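Local atomic coordinates of ThermoDBP-single stranded DNA binding protein (Thermoproteus tenax, PDB entry 3TEK), a protein that binds single-stranded DNA, probably taking the place of the canonical single-stranded DNA-binding protein in the Thermoproteales. Residues A37-G42 with R49-K54; K98-E103 with D114-S119. One frame throughout, in Å; residues are numbered along the deposited sequence.

Contact 1: residues A37-G42 with R49-K54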
ATOM      1  N   ALA A  37      -1.429 -12.015  -7.749  1.00 52.76           N
ATOM      2  CA  ALA A  37      -2.591 -11.151  -8.037  1.00 54.16           C
ATOM      3  C   ALA A  37      -3.849 -11.602  -7.299  1.00 55.98           C
ATOM      4  O   ALA A  37      -4.529 -10.794  -6.673  1.00 56.44           O
ATOM      5  CB  ALA A  37      -2.870 -11.076  -9.542  1.00 54.95           C
ATOM      6  N   GLY A  38      -4.144 -12.896  -7.359  1.00 58.61           N
ATOM      7  CA  GLY A  38      -5.260 -13.460  -6.624  1.00 58.46           C
ATOM      8  C   GLY A  38      -5.211 -13.150  -5.129  1.00 60.98           C
ATOM      9  O   GLY A  38      -6.232 -12.798  -4.529  1.00 61.68           O
ATOM     10  N   ARG A  39      -4.042 -13.306  -4.514  1.00 59.91           N
ATOM     11  CA  ARG A  39      -3.897 -13.071  -3.067  1.00 63.47           C
ATOM     12  C   ARG A  39      -4.027 -11.610  -2.731  1.00 59.00           C
ATOM     13  O   ARG A  39      -4.699 -11.235  -1.778  1.00 58.05           O
ATOM     14  CB  ARG A  39      -2.534 -13.531  -2.556  1.00 68.64           C
ATOM     15  CG  ARG A  39      -2.311 -15.033  -2.531  1.00 76.93           C
ATOM     16  CD  ARG A  39      -0.944 -15.358  -1.891  1.00 81.97           C
ATOM     17  NE  ARG A  39      -0.672 -14.584  -0.672  1.00 86.14           N
ATOM     18  CZ  ARG A  39      -1.227 -14.791   0.521  1.00 91.86           C
ATOM     19  NH1 ARG A  39      -2.118 -15.764   0.712  1.00 94.43           N
ATOM     20  NH2 ARG A  39      -0.887 -14.011   1.543  1.00 92.99           N
ATOM     21  N   LEU A  40      -3.361 -10.783  -3.521  1.00 55.74           N
ATOM     22  CA  LEU A  40      -3.247  -9.368  -3.199  1.00 54.50           C
ATOM     23  C   LEU A  40      -4.505  -8.586  -3.583  1.00 56.04           C
ATOM     24  O   LEU A  40      -5.008  -7.786  -2.785  1.00 55.43           O
ATOM     25  CB  LEU A  40      -2.024  -8.755  -3.884  1.00 51.41           C
ATOM     26  CG  LEU A  40      -1.824  -7.249  -3.643  1.00 52.83           C
ATOM     27  CD1 LEU A  40      -1.549  -6.897  -2.167  1.00 49.48           C
ATOM     28  CD2 LEU A  40      -0.719  -6.763  -4.595  1.00 50.54           C
ATOM     29  N   PHE A  41      -4.972  -8.800  -4.808  1.00 58.01           N
ATOM     30  CA  PHE A  41      -6.068  -8.011  -5.381  1.00 61.98           C
ATOM     31  C   PHE A  41      -7.383  -8.769  -5.479  1.00 67.32           C
ATOM     32  O   PHE A  41      -8.412  -8.150  -5.721  1.00 72.06           O
ATOM     33  CB  PHE A  41      -5.735  -7.520  -6.798  1.00 59.91           C
ATOM     34  CG  PHE A  41      -4.564  -6.581  -6.885  1.00 56.81           C
ATOM     35  CD1 PHE A  41      -4.530  -5.401  -6.157  1.00 55.84           C
ATOM     36  CD2 PHE A  41      -3.494  -6.874  -7.733  1.00 55.16           C
ATOM     37  CE1 PHE A  41      -3.437  -4.531  -6.266  1.00 54.28           C
ATOM     38  CE2 PHE A  41      -2.411  -6.021  -7.854  1.00 54.25           C
ATOM     39  CZ  PHE A  41      -2.375  -4.846  -7.113  1.00 54.79           C
ATOM     40  N   GLY A  42      -7.352 -10.087  -5.300  1.00 86.79           N
ATOM     41  CA  GLY A  42      -8.529 -10.939  -5.525  1.00 91.12           C
ATOM     42  C   GLY A  42      -9.078 -11.619  -4.280  1.00 93.41           C
ATOM     43  O   GLY A  42      -8.882 -11.143  -3.155  1.00 90.41           O
ATOM     44  N   ARG A  49     -10.950 -12.528   0.640  1.00105.17           N
ATOM     45  CA  ARG A  49     -10.768 -11.083   0.502  1.00103.63           C
ATOM     46  C   ARG A  49      -9.412 -10.683  -0.094  1.00 95.72           C
ATOM     47  O   ARG A  49      -8.432 -11.433   0.017  1.00 92.97           O
ATOM     48  CB  ARG A  49     -10.916 -10.418   1.874  1.00112.45           C
ATOM     49  CG  ARG A  49     -12.150 -10.857   2.662  1.00121.17           C
ATOM     50  CD  ARG A  49     -12.425  -9.944   3.860  1.00129.67           C
ATOM     51  NE  ARG A  49     -12.299  -8.526   3.515  1.00130.86           N
ATOM     52  CZ  ARG A  49     -13.185  -7.824   2.807  1.00128.85           C
ATOM     53  NH1 ARG A  49     -14.300  -8.386   2.353  1.00131.46           N
ATOM     54  NH2 ARG A  49     -12.951  -6.541   2.554  1.00125.42           N
ATOM     55  N   PRO A  50      -9.353  -9.499  -0.742  1.00 87.21           N
ATOM     56  CA  PRO A  50      -8.071  -8.903  -1.064  1.00 83.35           C
ATOM     57  C   PRO A  50      -7.251  -8.656   0.197  1.00 80.88           C
ATOM     58  O   PRO A  50      -7.734  -8.042   1.150  1.00 81.84           O
ATOM     59  CB  PRO A  50      -8.457  -7.580  -1.724  1.00 83.48           C
ATOM     60  CG  PRO A  50      -9.742  -7.843  -2.340  1.00 84.59           C
ATOM     61  CD  PRO A  50     -10.454  -8.766  -1.392  1.00 86.50           C
ATOM     62  N   GLU A  51      -6.019  -9.150   0.193  1.00 65.20           N
ATOM     63  CA  GLU A  51      -5.112  -8.955   1.321  1.00 62.93           C
ATOM     64  C   GLU A  51      -4.677  -7.491   1.390  1.00 54.97           C
ATOM     65  O   GLU A  51      -4.278  -7.007   2.444  1.00 52.05           O
ATOM     66  CB  GLU A  51      -3.893  -9.861   1.178  1.00 68.56           C
ATOM     67  CG  GLU A  51      -3.259 -10.265   2.494  1.00 73.30           C
ATOM     68  CD  GLU A  51      -2.155 -11.299   2.319  1.00 79.04           C
ATOM     69  OE1 GLU A  51      -1.378 -11.489   3.283  1.00 81.79           O
ATOM     70  OE2 GLU A  51      -2.067 -11.917   1.227  1.00 81.88           O
ATOM     71  N   PHE A  52      -4.783  -6.810   0.253  1.00 50.07           N
ATOM     72  CA  PHE A  52      -4.340  -5.433   0.096  1.00 47.50           C
ATOM     73  C   PHE A  52      -4.650  -4.557   1.300  1.00 44.99           C
ATOM     74  O   PHE A  52      -3.771  -3.867   1.814  1.00 42.77           O
ATOM     75  CB  PHE A  52      -4.981  -4.803  -1.124  1.00 46.38           C
ATOM     76  CG  PHE A  52      -4.578  -3.381  -1.333  1.00 47.05           C
ATOM     77  CD1 PHE A  52      -3.449  -3.067  -2.079  1.00 48.66           C
ATOM     78  CD2 PHE A  52      -5.302  -2.348  -0.770  1.00 46.69           C
ATOM     79  CE1 PHE A  52      -3.076  -1.746  -2.283  1.00 47.53           C
ATOM     80  CE2 PHE A  52      -4.920  -1.029  -0.958  1.00 48.44           C
ATOM     81  CZ  PHE A  52      -3.803  -0.732  -1.711  1.00 47.95           C
ATOM     82  N   PHE A  53      -5.907  -4.588   1.721  1.00 45.11           N
ATOM     83  CA  PHE A  53      -6.416  -3.657   2.730  1.00 47.36           C
ATOM     84  C   PHE A  53      -5.863  -3.909   4.121  1.00 47.23           C
ATOM     85  O   PHE A  53      -5.529  -2.973   4.861  1.00 45.80           O
ATOM     86  CB  PHE A  53      -7.947  -3.675   2.702  1.00 47.08           C
ATOM     87  CG  PHE A  53      -8.503  -3.034   1.460  1.00 47.25           C
ATOM     88  CD1 PHE A  53      -8.421  -1.659   1.295  1.00 47.64           C
ATOM     89  CD2 PHE A  53      -9.025  -3.790   0.436  1.00 48.36           C
ATOM     90  CE1 PHE A  53      -8.908  -1.048   0.141  1.00 46.80           C
ATOM     91  CE2 PHE A  53      -9.510  -3.187  -0.729  1.00 47.54           C
ATOM     92  CZ  PHE A  53      -9.431  -1.830  -0.880  1.00 48.13           C
ATOM     93  N   LYS A  54      -5.732  -5.191   4.439  1.00 50.46           N
ATOM     94  CA  LYS A  54      -5.113  -5.653   5.663  1.00 53.94           C
ATOM     95  C   LYS A  54      -3.652  -5.246   5.710  1.00 52.15           C
ATOM     96  O   LYS A  54      -3.154  -4.781   6.742  1.00 50.54           O
ATOM     97  CB  LYS A  54      -5.222  -7.178   5.745  1.00 60.00           C
ATOM     98  CG  LYS A  54      -5.020  -7.750   7.125  1.00 67.64           C
ATOM     99  CD  LYS A  54      -5.193  -9.315   7.147  1.00 73.57           C
ATOM    100  CE  LYS A  54      -6.543  -9.783   6.571  1.00 77.61           C
ATOM    101  NZ  LYS A  54      -7.731  -9.656   7.490  1.00 80.81           N
TER
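Pro50 lays its ring against the carbonyl end of helix 37-41, with CB 3.6 Å from Leu40 O and CG 3.6 Å from Phe41 O. Its own nitrogen has no hydrogen to offer Gly42 O. At Glu51 the backbone begins to bond: Glu51 N donates to Arg39 O (3.2 Å, N-H...O angle 160°). The Glu51 side chain, extended beyond CG, lies alongside that of Arg39, both pointing the same way. Its carboxylate meets one face of the guanidinium in a salt bridge, the two planes nearly perpendicular at 85°; the modelled separation of Arg39 NH2 and Glu51 OE2 is implausibly short, so the detail of this pairing is doubtful. The Arg39 and Leu40 carbonyls of the short helix thus receive the successive amides of Glu51 and Phe52, closing the loop that connects helix 37-41 to helix 52-68. Phe52 N continues the pattern, reaching a lone pair of Leu40 O at 3.2 Å. With CG anti to the backbone N (chi1 179°), the Phe52 ring is directed toward helix 83-108, where it meets Phe93 edge-to-face. Leu40 CD1 lies at the edge of this ring and 4.2 Å from Phe52 CB, while Phe41 CE1 approaches Phe52 CD1 obliquely at 4.4 Å.

Contact 2: residues K98-E103 with D114-S119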
ATOM      1  N   LYS A  98      -5.175  -1.193 -11.306  1.00 54.64           N
ATOM      2  CA  LYS A  98      -5.200  -0.767 -12.706  1.00 55.06           C
ATOM      3  C   LYS A  98      -3.780  -0.719 -13.301  1.00 52.84           C
ATOM      4  O   LYS A  98      -3.511  -1.206 -14.398  1.00 52.77           O
ATOM      5  CB  LYS A  98      -5.858   0.611 -12.821  1.00 57.76           C
ATOM      6  CG  LYS A  98      -6.163   1.020 -14.272  1.00 63.13           C
ATOM      7  CD  LYS A  98      -7.124   2.221 -14.372  1.00 68.14           C
ATOM      8  CE  LYS A  98      -6.417   3.527 -14.742  1.00 71.37           C
ATOM      9  NZ  LYS A  98      -7.376   4.598 -15.201  1.00 76.86           N
ATOM     10  N   TRP A  99      -2.879  -0.084 -12.581  1.00 49.84           N
ATOM     11  CA  TRP A  99      -1.484  -0.091 -12.965  1.00 49.72           C
ATOM     12  C   TRP A  99      -0.958  -1.533 -13.190  1.00 49.21           C
ATOM     13  O   TRP A  99      -0.262  -1.776 -14.178  1.00 48.26           O
ATOM     14  CB  TRP A  99      -0.637   0.635 -11.917  1.00 49.26           C
ATOM     15  CG  TRP A  99       0.788   0.470 -12.171  1.00 50.09           C
ATOM     16  CD1 TRP A  99       1.533   1.155 -13.078  1.00 50.87           C
ATOM     17  CD2 TRP A  99       1.665  -0.476 -11.548  1.00 48.58           C
ATOM     18  NE1 TRP A  99       2.833   0.695 -13.056  1.00 52.50           N
ATOM     19  CE2 TRP A  99       2.941  -0.305 -12.128  1.00 51.57           C
ATOM     20  CE3 TRP A  99       1.494  -1.442 -10.556  1.00 49.14           C
ATOM     21  CZ2 TRP A  99       4.062  -1.070 -11.739  1.00 51.29           C
ATOM     22  CZ3 TRP A  99       2.597  -2.190 -10.153  1.00 51.58           C
ATOM     23  CH2 TRP A  99       3.863  -2.009 -10.756  1.00 52.74           C
ATOM     24  N   PHE A 100      -1.296  -2.467 -12.294  1.00 47.12           N
ATOM     25  CA  PHE A 100      -0.757  -3.839 -12.389  1.00 47.27           C
ATOM     26  C   PHE A 100      -1.278  -4.551 -13.612  1.00 48.95           C
ATOM     27  O   PHE A 100      -0.529  -5.126 -14.366  1.00 47.77           O
ATOM     28  CB  PHE A 100      -1.119  -4.681 -11.181  1.00 47.55           C
ATOM     29  CG  PHE A 100      -0.615  -6.092 -11.274  1.00 47.60           C
ATOM     30  CD1 PHE A 100       0.718  -6.380 -11.024  1.00 48.61           C
ATOM     31  CD2 PHE A 100      -1.456  -7.113 -11.659  1.00 49.85           C
ATOM     32  CE1 PHE A 100       1.206  -7.702 -11.116  1.00 51.31           C
ATOM     33  CE2 PHE A 100      -0.994  -8.446 -11.771  1.00 51.85           C
ATOM     34  CZ  PHE A 100       0.341  -8.743 -11.500  1.00 51.39           C
ATOM     35  N   PHE A 101      -2.584  -4.498 -13.815  1.00 50.82           N
ATOM     36  CA  PHE A 101      -3.179  -5.235 -14.903  1.00 53.56           C
ATOM     37  C   PHE A 101      -2.996  -4.564 -16.235  1.00 53.47           C
ATOM     38  O   PHE A 101      -2.814  -5.246 -17.225  1.00 57.15           O
ATOM     39  CB  PHE A 101      -4.646  -5.518 -14.632  1.00 54.07           C
ATOM     40  CG  PHE A 101      -4.851  -6.587 -13.626  1.00 55.87           C
ATOM     41  CD1 PHE A 101      -4.608  -7.912 -13.959  1.00 56.54           C
ATOM     42  CD2 PHE A 101      -5.253  -6.275 -12.325  1.00 56.25           C
ATOM     43  CE1 PHE A 101      -4.769  -8.919 -13.028  1.00 58.30           C
ATOM     44  CE2 PHE A 101      -5.442  -7.277 -11.390  1.00 57.48           C
ATOM     45  CZ  PHE A 101      -5.188  -8.604 -11.732  1.00 57.96           C
ATOM     46  N   GLU A 102      -3.030  -3.242 -16.269  1.00 53.53           N
ATOM     47  CA  GLU A 102      -3.039  -2.533 -17.547  1.00 54.60           C
ATOM     48  C   GLU A 102      -1.664  -2.050 -18.002  1.00 54.56           C
ATOM     49  O   GLU A 102      -1.484  -1.765 -19.188  1.00 52.41           O
ATOM     50  CB  GLU A 102      -4.008  -1.361 -17.506  1.00 56.97           C
ATOM     51  CG  GLU A 102      -5.437  -1.796 -17.246  1.00 59.87           C
ATOM     52  CD  GLU A 102      -6.464  -0.683 -17.405  1.00 61.75           C
ATOM     53  OE1 GLU A 102      -7.601  -0.875 -16.913  1.00 64.26           O
ATOM     54  OE2 GLU A 102      -6.155   0.367 -18.014  1.00 63.93           O
ATOM     55  N   GLU A 103      -0.706  -1.948 -17.077  1.00 52.61           N
ATOM     56  CA  GLU A 103       0.642  -1.525 -17.429  1.00 52.72           C
ATOM     57  C   GLU A 103       1.685  -2.595 -17.108  1.00 51.46           C
ATOM     58  O   GLU A 103       2.425  -3.012 -17.984  1.00 50.97           O
ATOM     59  CB  GLU A 103       0.992  -0.199 -16.751  1.00 55.49           C
ATOM     60  CG  GLU A 103       0.215   0.996 -17.286  1.00 59.05           C
ATOM     61  CD  GLU A 103       0.423   2.238 -16.436  1.00 65.57           C
ATOM     62  OE1 GLU A 103      -0.531   2.680 -15.752  1.00 71.53           O
ATOM     63  OE2 GLU A 103       1.551   2.768 -16.430  1.00 69.32           O
ATOM     64  N   ASP A 114       1.626 -16.057 -11.704  1.00 59.16           N
ATOM     65  CA  ASP A 114       2.947 -15.481 -11.489  1.00 58.89           C
ATOM     66  C   ASP A 114       3.062 -14.778 -10.122  1.00 56.84           C
ATOM     67  O   ASP A 114       2.070 -14.356  -9.516  1.00 56.17           O
ATOM     68  CB  ASP A 114       3.338 -14.541 -12.616  1.00 58.58           C
ATOM     69  CG  ASP A 114       3.938 -15.273 -13.808  1.00 61.88           C
ATOM     70  OD1 ASP A 114       4.199 -16.505 -13.744  1.00 62.42           O
ATOM     71  OD2 ASP A 114       4.159 -14.595 -14.826  1.00 61.05           O
ATOM     72  N   ILE A 115       4.286 -14.707  -9.631  1.00 57.36           N
ATOM     73  CA  ILE A 115       4.565 -14.160  -8.310  1.00 57.56           C
ATOM     74  C   ILE A 115       5.345 -12.873  -8.473  1.00 55.42           C
ATOM     75  O   ILE A 115       6.055 -12.703  -9.462  1.00 52.13           O
ATOM     76  CB  ILE A 115       5.347 -15.159  -7.457  1.00 60.68           C
ATOM     77  CG1 ILE A 115       4.505 -16.395  -7.248  1.00 65.09           C
ATOM     78  CG2 ILE A 115       5.634 -14.597  -6.091  1.00 64.04           C
ATOM     79  CD1 ILE A 115       3.191 -16.113  -6.586  1.00 67.43           C
ATOM     80  N   PHE A 116       5.201 -11.967  -7.502  1.00 54.55           N
ATOM     81  CA  PHE A 116       5.799 -10.630  -7.573  1.00 52.70           C
ATOM     82  C   PHE A 116       5.749  -9.886  -6.233  1.00 52.78           C
ATOM     83  O   PHE A 116       5.046 -10.297  -5.298  1.00 51.17           O
ATOM     84  CB  PHE A 116       5.080  -9.779  -8.631  1.00 50.50           C
ATOM     85  CG  PHE A 116       3.623  -9.586  -8.363  1.00 49.33           C
ATOM     86  CD1 PHE A 116       3.180  -8.594  -7.471  1.00 50.53           C
ATOM     87  CD2 PHE A 116       2.681 -10.397  -8.973  1.00 48.58           C
ATOM     88  CE1 PHE A 116       1.813  -8.430  -7.208  1.00 50.77           C
ATOM     89  CE2 PHE A 116       1.316 -10.256  -8.708  1.00 49.38           C
ATOM     90  CZ  PHE A 116       0.877  -9.273  -7.843  1.00 50.92           C
ATOM     91  N   MET A 117       6.417  -8.761  -6.163  1.00 30.00           N
ATOM     92  CA  MET A 117       6.161  -7.828  -5.106  1.00 30.00           C
ATOM     93  C   MET A 117       6.156  -6.399  -5.617  1.00 30.00           C
ATOM     94  O   MET A 117       6.846  -6.066  -6.545  1.00 30.00           O
ATOM     95  CB  MET A 117       7.143  -8.005  -3.970  1.00 20.00           C
ATOM     96  CG  MET A 117       8.534  -8.067  -4.384  1.00 20.00           C
ATOM     97  SD  MET A 117       9.614  -8.569  -3.068  1.00 20.00           S
ATOM     98  CE  MET A 117      11.101  -8.649  -3.969  1.00 20.00           C
ATOM     99  N   ILE A 118       5.344  -5.565  -5.020  1.00 53.22           N
ATOM    100  CA  ILE A 118       5.275  -4.191  -5.428  1.00 51.16           C
ATOM    101  C   ILE A 118       5.807  -3.333  -4.313  1.00 51.48           C
ATOM    102  O   ILE A 118       5.460  -3.519  -3.188  1.00 52.97           O
ATOM    103  CB  ILE A 118       3.848  -3.812  -5.709  1.00 50.81           C
ATOM    104  CG1 ILE A 118       3.347  -4.629  -6.877  1.00 51.89           C
ATOM    105  CG2 ILE A 118       3.712  -2.354  -6.011  1.00 49.56           C
ATOM    106  CD1 ILE A 118       1.909  -4.617  -7.035  1.00 51.21           C
ATOM    107  N   SER A 119       6.673  -2.404  -4.638  1.00 51.82           N
ATOM    108  CA  SER A 119       7.061  -1.398  -3.676  1.00 54.17           C
ATOM    109  C   SER A 119       6.541  -0.057  -4.186  1.00 53.58           C
ATOM    110  O   SER A 119       6.645   0.268  -5.389  1.00 51.02           O
ATOM    111  CB  SER A 119       8.563  -1.321  -3.502  1.00 56.99           C
ATOM    112  OG  SER A 119       9.141  -0.819  -4.685  1.00 63.57           O
TER
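Phe100 from the helix and Phe116 from the strand point at each other, and their rings meet obliquely, centroids 4.5 Å apart and planes inclined by 35°. Phe100 leads with its far end: CE1 sits over one face of the Phe116 ring, offset toward the rim, and CZ comes within 3.3 Å of Phe116 CE2, a tight approach for two carbons. Phe116 reaches this position with CG set between its backbone N and carbonyl carbon (chi1 60°), whereas Phe100 holds CG anti to N (chi1 178°) and projects toward the strand. Beside this pair, the Trp99 and Ile118 side chains run antiparallel, side by side. The delta methyl of Ile118 lies near the indole plane, at the edge of the six-membered ring, with CD1 4.0 Å from Trp99 CZ3. No hydrogen bond crosses the interface; the contact is wholly apolar, and Phe100, Phe116 and Ile118 are buried. Leu140 of the adjacent strand 131-142 touches both Phe116 and Ile118, and Leu96, one turn back along the helix, also reaches Ile118. Alternate residues of strand 116-124 thus present Phe116 and Ile118 to consecutive residues of helix 83-108, the layered packing of a long helix across one face of an antiparallel sheet.

Overall arrangement
From the N terminus, the chain forms the hairpin of strands 13-20 and 23-31 before entering helix 37-41. Contact 1 then closes the short loop between that helix and helix 52-68. Two further helices follow, the second being the long helix 83-108; contact 2 brings its later part against strand 116-124, closing the connection from helix back to sheet. The two contacts are in series, neither nested nor crossed, with centres about 12 Å apart. They nevertheless touch: Ala37 packs on Phe100 and Phe116, Phe41 on Phe100, and Leu40 on Phe116. Helix 37-41 is therefore joined to helix 52-68 through contact 1 and to both elements of contact 2.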